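Local coordinates for putative succinylglutamate desuccinylase / aspartoacylase (Shewanella amazonensis, PDB 3FMC), which is probably a zinc-dependent hydrolase of the succinylglutamate desuccinylase/aspartoacylase family, thought to act on ester bonds, at residues A51-Y54 against Q55-L59; V156-Q159 against S160-H163; E185-R188 against S189-Q192; V216-W219 against T220-E223. All coordinates share one frame; numbering follows the deposited sequence.

Contact 1. Residues A51-Y54 against Q55-L59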
loop_
_atom_site.group_PDB
_atom_site.type_symbol
_atom_site.label_atom_id
_atom_site.label_comp_id
_atom_site.label_asym_id
_atom_site.label_seq_id
_atom_site.Cartn_x
_atom_site.Cartn_y
_atom_site.Cartn_z
ATOM N N ALA C 51 -11.077 23.421 -2.616
ATOM C CA ALA C 51 -12.041 24.281 -1.905
ATOM C C ALA C 51 -11.601 25.728 -2.063
ATOM O O ALA C 51 -12.461 26.643 -2.194
ATOM C CB ALA C 51 -12.130 23.888 -0.371
ATOM N N VAL C 52 -10.289 25.947 -2.066
ATOM C CA VAL C 52 -9.757 27.322 -2.271
ATOM C C VAL C 52 -10.062 27.828 -3.697
ATOM O O VAL C 52 -10.495 28.986 -3.908
ATOM C CB VAL C 52 -8.264 27.453 -1.869
ATOM C CG1 VAL C 52 -7.737 28.852 -2.215
ATOM C CG2 VAL C 52 -8.052 27.142 -0.365
ATOM N N ILE C 53 -9.846 26.968 -4.695
ATOM C CA ILE C 53 -10.141 27.309 -6.080
ATOM C C ILE C 53 -11.646 27.568 -6.236
ATOM O O ILE C 53 -12.075 28.562 -6.874
ATOM C CB ILE C 53 -9.596 26.241 -7.066
ATOM C CG1 ILE C 53 -8.054 26.352 -7.150
ATOM C CG2 ILE C 53 -10.215 26.364 -8.451
ATOM C CD1 ILE C 53 -7.366 25.347 -8.126
ATOM N N TYR C 54 -12.446 26.721 -5.617
ATOM C CA TYR C 54 -13.890 26.882 -5.656
ATOM C C TYR C 54 -14.283 28.289 -5.136
ATOM O O TYR C 54 -14.989 29.037 -5.797
ATOM C CB TYR C 54 -14.542 25.815 -4.787
ATOM C CG TYR C 54 -16.028 26.003 -4.617
ATOM C CD1 TYR C 54 -16.907 25.682 -5.662
ATOM C CD2 TYR C 54 -16.559 26.502 -3.434
ATOM C CE1 TYR C 54 -18.248 25.864 -5.534
ATOM C CE2 TYR C 54 -17.908 26.686 -3.304
ATOM C CZ TYR C 54 -18.750 26.371 -4.361
ATOM O OH TYR C 54 -20.100 26.520 -4.220
ATOM N N GLN C 55 -13.856 28.611 -3.926
ATOM C CA GLN C 55 -14.219 29.893 -3.321
ATOM C C GLN C 55 -13.673 31.058 -4.131
ATOM O O GLN C 55 -14.369 32.075 -4.271
ATOM C CB GLN C 55 -13.751 29.989 -1.873
ATOM C CG GLN C 55 -14.404 28.995 -0.896
ATOM C CD GLN C 55 -15.819 29.315 -0.568
ATOM O OE1 GLN C 55 -16.521 29.877 -1.381
ATOM N NE2 GLN C 55 -16.269 28.895 0.580
ATOM N N LEU C 56 -12.468 30.930 -4.668
ATOM C CA LEU C 56 -11.861 31.993 -5.449
ATOM C C LEU C 56 -12.700 32.231 -6.704
ATOM O O LEU C 56 -13.003 33.379 -7.070
ATOM C CB LEU C 56 -10.404 31.677 -5.795
ATOM C CG LEU C 56 -9.583 32.756 -6.523
ATOM C CD1 LEU C 56 -9.545 34.088 -5.681
ATOM C CD2 LEU C 56 -8.170 32.222 -6.823
HETATM N N MSE C 57 -13.088 31.155 -7.386
HETATM C CA MSE C 57 -13.899 31.334 -8.574
HETATM C C MSE C 57 -15.252 31.987 -8.245
HETATM O O MSE C 57 -15.729 32.837 -9.010
HETATM C CB MSE C 57 -14.082 30.005 -9.308
HETATM C CG MSE C 57 -12.798 29.549 -9.909
HETATM SE SE MSE C 57 -12.973 27.955 -11.065
HETATM C CE MSE C 57 -13.844 26.744 -9.922
ATOM N N LYS C 58 -15.872 31.604 -7.146
ATOM C CA LYS C 58 -17.153 32.204 -6.742
ATOM C C LYS C 58 -17.002 33.716 -6.512
ATOM O O LYS C 58 -17.899 34.505 -6.873
ATOM C CB LYS C 58 -17.695 31.583 -5.458
ATOM C CG LYS C 58 -18.014 30.118 -5.533
ATOM C CD LYS C 58 -19.014 29.754 -6.571
ATOM C CE LYS C 58 -20.422 29.934 -6.172
ATOM N NZ LYS C 58 -21.232 29.224 -7.237
ATOM N N LEU C 59 -15.885 34.100 -5.887
ATOM C CA LEU C 59 -15.578 35.532 -5.651
ATOM C C LEU C 59 -15.257 36.271 -6.948
ATOM O O LEU C 59 -15.742 37.376 -7.177
ATOM C CB LEU C 59 -14.397 35.660 -4.682
ATOM C CG LEU C 59 -14.675 35.389 -3.217
ATOM C CD1 LEU C 59 -13.393 35.248 -2.415
ATOM C CD2 LEU C 59 -15.557 36.462 -2.666
#

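Contact 2. Residues V156-Q159 against S160-H163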
loop_
_atom_site.group_PDB
_atom_site.type_symbol
_atom_site.label_atom_id
_atom_site.label_comp_id
_atom_site.label_asym_id
_atom_site.label_seq_id
_atom_site.Cartn_x
_atom_site.Cartn_y
_atom_site.Cartn_z
ATOM N N VAL C 156 5.085 17.971 -16.711
ATOM C CA VAL C 156 5.479 18.739 -17.883
ATOM C C VAL C 156 4.234 19.355 -18.564
ATOM O O VAL C 156 4.297 20.488 -19.036
ATOM C CB VAL C 156 6.408 17.926 -18.850
ATOM C CG1 VAL C 156 6.674 18.714 -20.107
ATOM C CG2 VAL C 156 7.716 17.544 -18.159
ATOM N N THR C 157 3.093 18.657 -18.526
ATOM C CA THR C 157 1.828 19.187 -19.083
ATOM C C THR C 157 1.357 20.397 -18.253
ATOM O O THR C 157 1.001 21.459 -18.819
ATOM C CB THR C 157 0.739 18.090 -19.192
ATOM O OG1 THR C 157 1.258 17.014 -20.011
ATOM C CG2 THR C 157 -0.587 18.636 -19.720
ATOM N N LEU C 158 1.392 20.260 -16.918
ATOM C CA LEU C 158 1.068 21.388 -16.021
ATOM C C LEU C 158 2.016 22.552 -16.225
ATOM O O LEU C 158 1.591 23.702 -16.314
ATOM C CB LEU C 158 1.155 20.931 -14.558
ATOM C CG LEU C 158 0.118 19.870 -14.129
ATOM C CD1 LEU C 158 0.394 19.308 -12.739
ATOM C CD2 LEU C 158 -1.262 20.444 -14.202
ATOM N N GLN C 159 3.298 22.226 -16.354
ATOM C CA GLN C 159 4.372 23.200 -16.486
ATOM C C GLN C 159 4.234 24.037 -17.721
ATOM O O GLN C 159 4.456 25.244 -17.691
ATOM C CB GLN C 159 5.716 22.494 -16.431
ATOM C CG GLN C 159 6.929 23.451 -16.314
ATOM C CD GLN C 159 8.206 22.726 -16.100
ATOM O OE1 GLN C 159 8.222 21.627 -15.516
ATOM N NE2 GLN C 159 9.328 23.340 -16.516
ATOM N N SER C 160 3.907 23.397 -18.838
ATOM C CA SER C 160 3.749 24.116 -20.091
ATOM C C SER C 160 2.636 25.152 -19.952
ATOM O O SER C 160 2.763 26.270 -20.484
ATOM C CB SER C 160 3.456 23.157 -21.242
ATOM O OG SER C 160 3.158 23.909 -22.400
HETATM N N MSE C 161 1.553 24.806 -19.248
HETATM C CA MSE C 161 0.479 25.782 -18.990
HETATM C C MSE C 161 0.978 26.917 -18.080
HETATM O O MSE C 161 0.722 28.106 -18.357
HETATM C CB MSE C 161 -0.755 25.129 -18.383
HETATM C CG MSE C 161 -1.528 24.212 -19.391
HETATM SE SE MSE C 161 -3.202 23.706 -18.662
HETATM C CE MSE C 161 -2.510 22.404 -17.239
ATOM N N ALA C 162 1.711 26.545 -17.032
ATOM C CA ALA C 162 2.228 27.500 -16.040
ATOM C C ALA C 162 3.176 28.518 -16.695
ATOM O O ALA C 162 3.147 29.681 -16.378
ATOM C CB ALA C 162 2.975 26.755 -14.937
ATOM N N HIS C 163 4.035 28.032 -17.591
ATOM C CA HIS C 163 5.002 28.881 -18.292
ATOM C C HIS C 163 4.346 30.013 -19.084
ATOM O O HIS C 163 4.986 31.033 -19.365
ATOM C CB HIS C 163 5.845 28.059 -19.256
ATOM C CG HIS C 163 6.965 27.303 -18.618
ATOM N ND1 HIS C 163 7.720 27.814 -17.581
ATOM C CD2 HIS C 163 7.563 26.147 -18.990
ATOM C CE1 HIS C 163 8.696 26.968 -17.299
ATOM N NE2 HIS C 163 8.620 25.938 -18.132
#

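Contact 3. Residues E185-R188 against S189-Q192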
loop_
_atom_site.group_PDB
_atom_site.type_symbol
_atom_site.label_atom_id
_atom_site.label_comp_id
_atom_site.label_asym_id
_atom_site.label_seq_id
_atom_site.Cartn_x
_atom_site.Cartn_y
_atom_site.Cartn_z
ATOM N N GLU C 185 13.158 34.572 -2.898
ATOM C CA GLU C 185 13.807 35.746 -2.308
ATOM C C GLU C 185 13.607 37.008 -3.128
ATOM O O GLU C 185 13.510 38.073 -2.550
ATOM C CB GLU C 185 15.300 35.479 -2.096
ATOM C CG GLU C 185 15.602 34.444 -1.055
ATOM C CD GLU C 185 17.077 34.217 -0.897
ATOM O OE1 GLU C 185 17.841 35.213 -0.992
ATOM O OE2 GLU C 185 17.484 33.060 -0.694
ATOM N N TYR C 186 13.517 36.901 -4.459
ATOM C CA TYR C 186 13.343 38.080 -5.321
ATOM C C TYR C 186 11.947 38.775 -5.187
ATOM O O TYR C 186 11.777 39.903 -5.676
ATOM C CB TYR C 186 13.632 37.767 -6.802
ATOM C CG TYR C 186 12.584 36.905 -7.464
ATOM C CD1 TYR C 186 11.433 37.467 -8.008
ATOM C CD2 TYR C 186 12.734 35.513 -7.533
ATOM C CE1 TYR C 186 10.449 36.679 -8.576
ATOM C CE2 TYR C 186 11.774 34.720 -8.152
ATOM C CZ TYR C 186 10.628 35.304 -8.660
ATOM O OH TYR C 186 9.645 34.545 -9.262
ATOM N N GLU C 187 10.952 38.135 -4.569
ATOM C CA GLU C 187 9.682 38.778 -4.352
ATOM C C GLU C 187 9.189 38.604 -2.938
ATOM O O GLU C 187 8.049 38.217 -2.705
ATOM C CB GLU C 187 8.601 38.334 -5.355
ATOM C CG GLU C 187 7.421 39.325 -5.404
ATOM C CD GLU C 187 6.272 38.849 -6.292
ATOM O OE1 GLU C 187 6.521 37.929 -7.082
ATOM O OE2 GLU C 187 5.133 39.384 -6.194
ATOM N N ARG C 188 10.063 38.932 -1.990
ATOM C CA ARG C 188 9.732 38.914 -0.570
ATOM C C ARG C 188 8.462 39.715 -0.243
ATOM O O ARG C 188 7.680 39.340 0.636
ATOM C CB ARG C 188 10.931 39.443 0.207
ATOM C CG ARG C 188 10.623 39.662 1.660
ATOM C CD ARG C 188 11.862 39.946 2.430
ATOM N NE ARG C 188 11.496 40.532 3.701
ATOM C CZ ARG C 188 12.331 40.679 4.720
ATOM N NH1 ARG C 188 13.590 40.257 4.600
ATOM N NH2 ARG C 188 11.889 41.246 5.852
ATOM N N SER C 189 8.193 40.768 -1.012
ATOM C CA SER C 189 7.004 41.557 -0.790
ATOM C C SER C 189 5.699 40.804 -0.938
ATOM O O SER C 189 4.680 41.204 -0.346
ATOM C CB SER C 189 6.991 42.763 -1.737
ATOM O OG SER C 189 6.971 42.335 -3.094
ATOM N N ALA C 190 5.689 39.708 -1.710
ATOM C CA ALA C 190 4.435 39.001 -1.954
ATOM C C ALA C 190 3.772 38.530 -0.667
ATOM O O ALA C 190 2.546 38.473 -0.575
ATOM C CB ALA C 190 4.644 37.804 -2.944
ATOM N N ALA C 191 4.584 38.136 0.316
ATOM C CA ALA C 191 4.065 37.630 1.577
ATOM C C ALA C 191 3.186 38.632 2.305
ATOM O O ALA C 191 2.289 38.244 3.013
ATOM C CB ALA C 191 5.236 37.144 2.487
ATOM N N GLN C 192 3.423 39.921 2.080
ATOM C CA GLN C 192 2.640 40.987 2.715
ATOM C C GLN C 192 1.183 41.029 2.258
ATOM O O GLN C 192 0.369 41.612 2.957
ATOM C CB GLN C 192 3.284 42.366 2.472
ATOM C CG GLN C 192 4.689 42.528 3.016
ATOM C CD GLN C 192 4.760 42.418 4.533
ATOM O OE1 GLN C 192 3.942 42.981 5.253
ATOM N NE2 GLN C 192 5.758 41.693 5.023
HETATM O O HOH W 1 4.814 41.464 -4.586
HETATM O O HOH W 2 7.666 40.694 3.055
#

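Contact 4. Residues V216-W219 against T220-E223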
loop_
_atom_site.group_PDB
_atom_site.type_symbol
_atom_site.label_atom_id
_atom_site.label_comp_id
_atom_site.label_asym_id
_atom_site.label_seq_id
_atom_site.Cartn_x
_atom_site.Cartn_y
_atom_site.Cartn_z
ATOM N N VAL C 216 12.846 29.428 -11.882
ATOM C CA VAL C 216 14.293 29.358 -12.092
ATOM C C VAL C 216 14.729 29.876 -13.469
ATOM O O VAL C 216 15.748 30.604 -13.549
ATOM C CB VAL C 216 14.902 27.948 -11.760
ATOM C CG1 VAL C 216 16.326 27.823 -12.255
ATOM C CG2 VAL C 216 14.854 27.687 -10.262
ATOM N N PRO C 217 14.028 29.501 -14.563
ATOM C CA PRO C 217 14.597 30.011 -15.826
ATOM C C PRO C 217 14.623 31.537 -15.891
ATOM O O PRO C 217 15.594 32.146 -16.379
ATOM C CB PRO C 217 13.642 29.462 -16.916
ATOM C CG PRO C 217 12.903 28.327 -16.267
ATOM C CD PRO C 217 12.839 28.650 -14.798
ATOM N N TRP C 218 13.551 32.136 -15.406
ATOM C CA TRP C 218 13.418 33.619 -15.413
ATOM C C TRP C 218 14.356 34.353 -14.472
ATOM O O TRP C 218 14.809 35.484 -14.802
ATOM C CB TRP C 218 12.003 34.025 -15.145
ATOM C CG TRP C 218 11.033 33.519 -16.154
ATOM C CD1 TRP C 218 10.240 32.432 -16.039
ATOM C CD2 TRP C 218 10.708 34.123 -17.424
ATOM N NE1 TRP C 218 9.462 32.289 -17.171
ATOM C CE2 TRP C 218 9.722 33.314 -18.031
ATOM C CE3 TRP C 218 11.169 35.256 -18.110
ATOM C CZ2 TRP C 218 9.163 33.612 -19.289
ATOM C CZ3 TRP C 218 10.631 35.535 -19.381
ATOM C CH2 TRP C 218 9.631 34.725 -19.942
ATOM N N TRP C 219 14.615 33.747 -13.302
ATOM C CA TRP C 219 15.486 34.347 -12.292
ATOM C C TRP C 219 16.905 34.275 -12.829
ATOM O O TRP C 219 17.668 35.241 -12.743
ATOM C CB TRP C 219 15.413 33.561 -10.992
ATOM C CG TRP C 219 15.887 34.274 -9.749
ATOM C CD1 TRP C 219 16.678 35.401 -9.674
ATOM C CD2 TRP C 219 15.628 33.877 -8.401
ATOM N NE1 TRP C 219 16.914 35.725 -8.370
ATOM C CE2 TRP C 219 16.284 34.809 -7.559
ATOM C CE3 TRP C 219 14.906 32.822 -7.814
ATOM C CZ2 TRP C 219 16.220 34.725 -6.166
ATOM C CZ3 TRP C 219 14.859 32.741 -6.438
ATOM C CH2 TRP C 219 15.522 33.687 -5.631
ATOM N N THR C 220 17.272 33.112 -13.373
ATOM C CA THR C 220 18.589 32.937 -13.975
ATOM C C THR C 220 18.808 33.910 -15.153
ATOM O O THR C 220 19.896 34.456 -15.298
ATOM C CB THR C 220 18.766 31.486 -14.434
ATOM O OG1 THR C 220 18.663 30.630 -13.280
ATOM C CG2 THR C 220 20.107 31.309 -15.093
ATOM N N LEU C 221 17.788 34.100 -15.985
ATOM C CA LEU C 221 17.849 35.027 -17.104
ATOM C C LEU C 221 18.073 36.467 -16.594
ATOM O O LEU C 221 18.856 37.192 -17.177
ATOM C CB LEU C 221 16.537 35.010 -17.915
ATOM C CG LEU C 221 16.430 35.990 -19.092
ATOM C CD1 LEU C 221 17.414 35.552 -20.178
ATOM C CD2 LEU C 221 15.017 36.053 -19.639
ATOM N N ALA C 222 17.384 36.844 -15.521
ATOM C CA ALA C 222 17.507 38.188 -14.933
ATOM C C ALA C 222 18.930 38.368 -14.420
ATOM O O ALA C 222 19.529 39.454 -14.590
ATOM C CB ALA C 222 16.495 38.368 -13.802
ATOM N N GLU C 223 19.477 37.308 -13.831
ATOM C CA GLU C 223 20.874 37.299 -13.316
ATOM C C GLU C 223 21.863 37.506 -14.436
ATOM O O GLU C 223 22.803 38.306 -14.331
ATOM C CB GLU C 223 21.195 35.963 -12.597
ATOM C CG GLU C 223 20.480 35.777 -11.264
ATOM C CD GLU C 223 20.726 34.402 -10.625
ATOM O OE1 GLU C 223 21.287 33.483 -11.292
ATOM O OE2 GLU C 223 20.329 34.254 -9.441
#

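Contact 1. Residues A51-Y54 against Q55-L59
Four consecutive i+4 to i backbone hydrogen bonds tie A51-Y54 to Q55-L59. The shortest runs from M57 N to I53 O (2.8 Å), followed by L56 N to V52 O at 2.9 Å. Q55 N gives its hydrogen to A51 O, and K58 N to Y54 O, both at 3.0 Å. These are the regular bonds of an alpha-helix in mid-course. Among the side chains the main event is a CH-pi contact between Y54 and K58, one turn apart. CG of Y54 stands anti to its backbone N (chi1 173°), which swings the ring along the helix toward K58. The lysine chain, bent at chi2 and chi3, lays CG over one face of the ring, 4.1 Å from its centroid and displaced toward the rim. CD continues above CZ, and CE reaches the hydroxyl end, 3.9 Å from Y54 OH. Q55 folds back beside the same ring, its OE1 4.0 Å from Y54 CD2 and its amide plane turned 46° against the ring plane; its NE2 is spent on L251 O. On the buried flank, the methyl CE of M57, a selenomethionine, rests against CG2 of I53 at 3.9 Å, brought there by a bend at chi3 (-54°). Helix 48-60 links the parallel strands 36-40 and 69-72 in a beta-alpha-beta unit. I53 and L56 face both strands, A51 and V52 lie on helix 251-267, and Y54 and K58 pack on L332 and Y326 of a second subunit.

Contact 2. Residues V156-Q159 against S160-H163
From V156-Q159 to S160-H163 the backbone follows regular alpha-helical i+4 to i bonding, from S160 N to V156 O (2.9 Å) through to H163 N to Q159 O (2.8 Å), although the M161 N to T157 O bond is weak at 3.4 Å. Q159 and H163, one turn apart, run side by side and point the same way. With CG anti to the backbone N and the chain extended, Q159 carries its amide to the imidazole and donates from NE2 to H163 NE2 over 3.1 Å. The bond is nearly straight at the hydrogen, 165°, and lies in the amide plane, yet it meets the imidazole 37° out of the ring plane, the two planes being 73° apart. Nearer the backbone of the glutamine, Q159 CG sits 3.5 Å from H163 NE2. This pair lies on helix 150-163, which packs against strand 36-40 and helices 123-142 and 210-227 of the catalytic domain. H163 NE2 also bonds H107 NE2, whose ring meets that of H163, while Q159 OE1 accepts from L105 N. On another side of the helix, the selenomethionine M161 curls at chi3 to bring CE to L158 CD2 (3.8 Å), and both residues touch Y37.

Contact 3. Residues E185-R188 against S189-Q192
E187 meets S189 and A190 along an extended side chain that lies beside the turn it begins. Its CB leads to CG anti to the backbone N (chi1 -162°), and E187 CG passes 3.8 Å from S189 OG and 4.0 Å from A190 CB. E187 CD lies 3.9 Å from A190 CB. At the tip, E187 OE2 comes within 3.6 Å of A190 CB and accepts a hydrogen bond from a water at 2.6 Å. The same water is bonded to S189 OG at 2.8 Å, bridging carboxylate and hydroxyl where the side chains themselves do not bond. OE2 is also bonded to Y264 OH, and OE1 to S237 OG, so that both carboxylate oxygens are held and the rotation of the group is fixed. In the backbone, A190 N appears to reach back to E187 O, whose position is less sure, and A191 N makes a weak bond to R188 O, both i+3 to i, as in a tight helical turn. A second water donates to R188 O and accepts from Q192 NE2 (2.9 Å), lying in the plane of the R188 guanidinium at its edge. R188 stretches on to a salt bridge with the C-terminal carboxylate of L368. The turn lies in the connection from strand 176-184 to strand 198-202: A190 rests on C183, A191 on L181 and T199, and R188 on L201.

Contact 4. Residues V216-W219 against T220-E223
V216 O is gripped by two donors of one residue: T220 N, at 2.9 Å with a nearly straight N-H angle of 166°, and T220 OG1, also at 2.9 Å. They arrive from opposite faces of the carbonyl plane. The hydroxyl can turn back because OG1 stands beside its own backbone N (chi1 -61°), which sets it over the preceding turn and 3.8 Å from CG1 of V216. Further i+4 to i bonds follow from L221 N to P217 O, A222 N to W218 O and E223 N to W219 O, each 3.0 Å. This is the middle of helix 210-227, kinked where the nitrogens of P217 and W218 lack a bond to the turn before; proline has no N-H to give, a familiar cause of such kinks. The two tryptophans are placed differently. W219 holds CG anti to its backbone N, and E223, one turn on, extends back to set OE2 over one face of the indole, 3.8 Å from W219 CD1, with the carboxylate and ring planes 56° apart. That oxygen is bonded to N204 ND2, and the indole meets the ring of Y186 edge-to-face. W218 packs less closely within the helix, its CE3 4.2 Å from CD2 of L221, while its ring meets F130 edge-to-face and touches R131 and L134 of helix 123-142.

Overall arrangement
Contacts 1 and 2 are largely buried turns of helices that share strand 36-40 as a packing partner, whereas contacts 3 and 4 are only partly buried. Contact 1 alone reaches another subunit and is mainly apolar and CH-pi in character; contact 2 instead has a buried amide-imidazole bond. In contact 4 a carbonyl takes two bonds within a kinked helix, and in contact 3, a turn between strands, water joins the polar groups. The segments of contacts 3 and 4 touch directly, Y186 CD2 lying 3.4 Å from W219 CD2. Contacts 2 and 4 approach to about 5 Å between nearest atoms, and helix 123-142 packs on both.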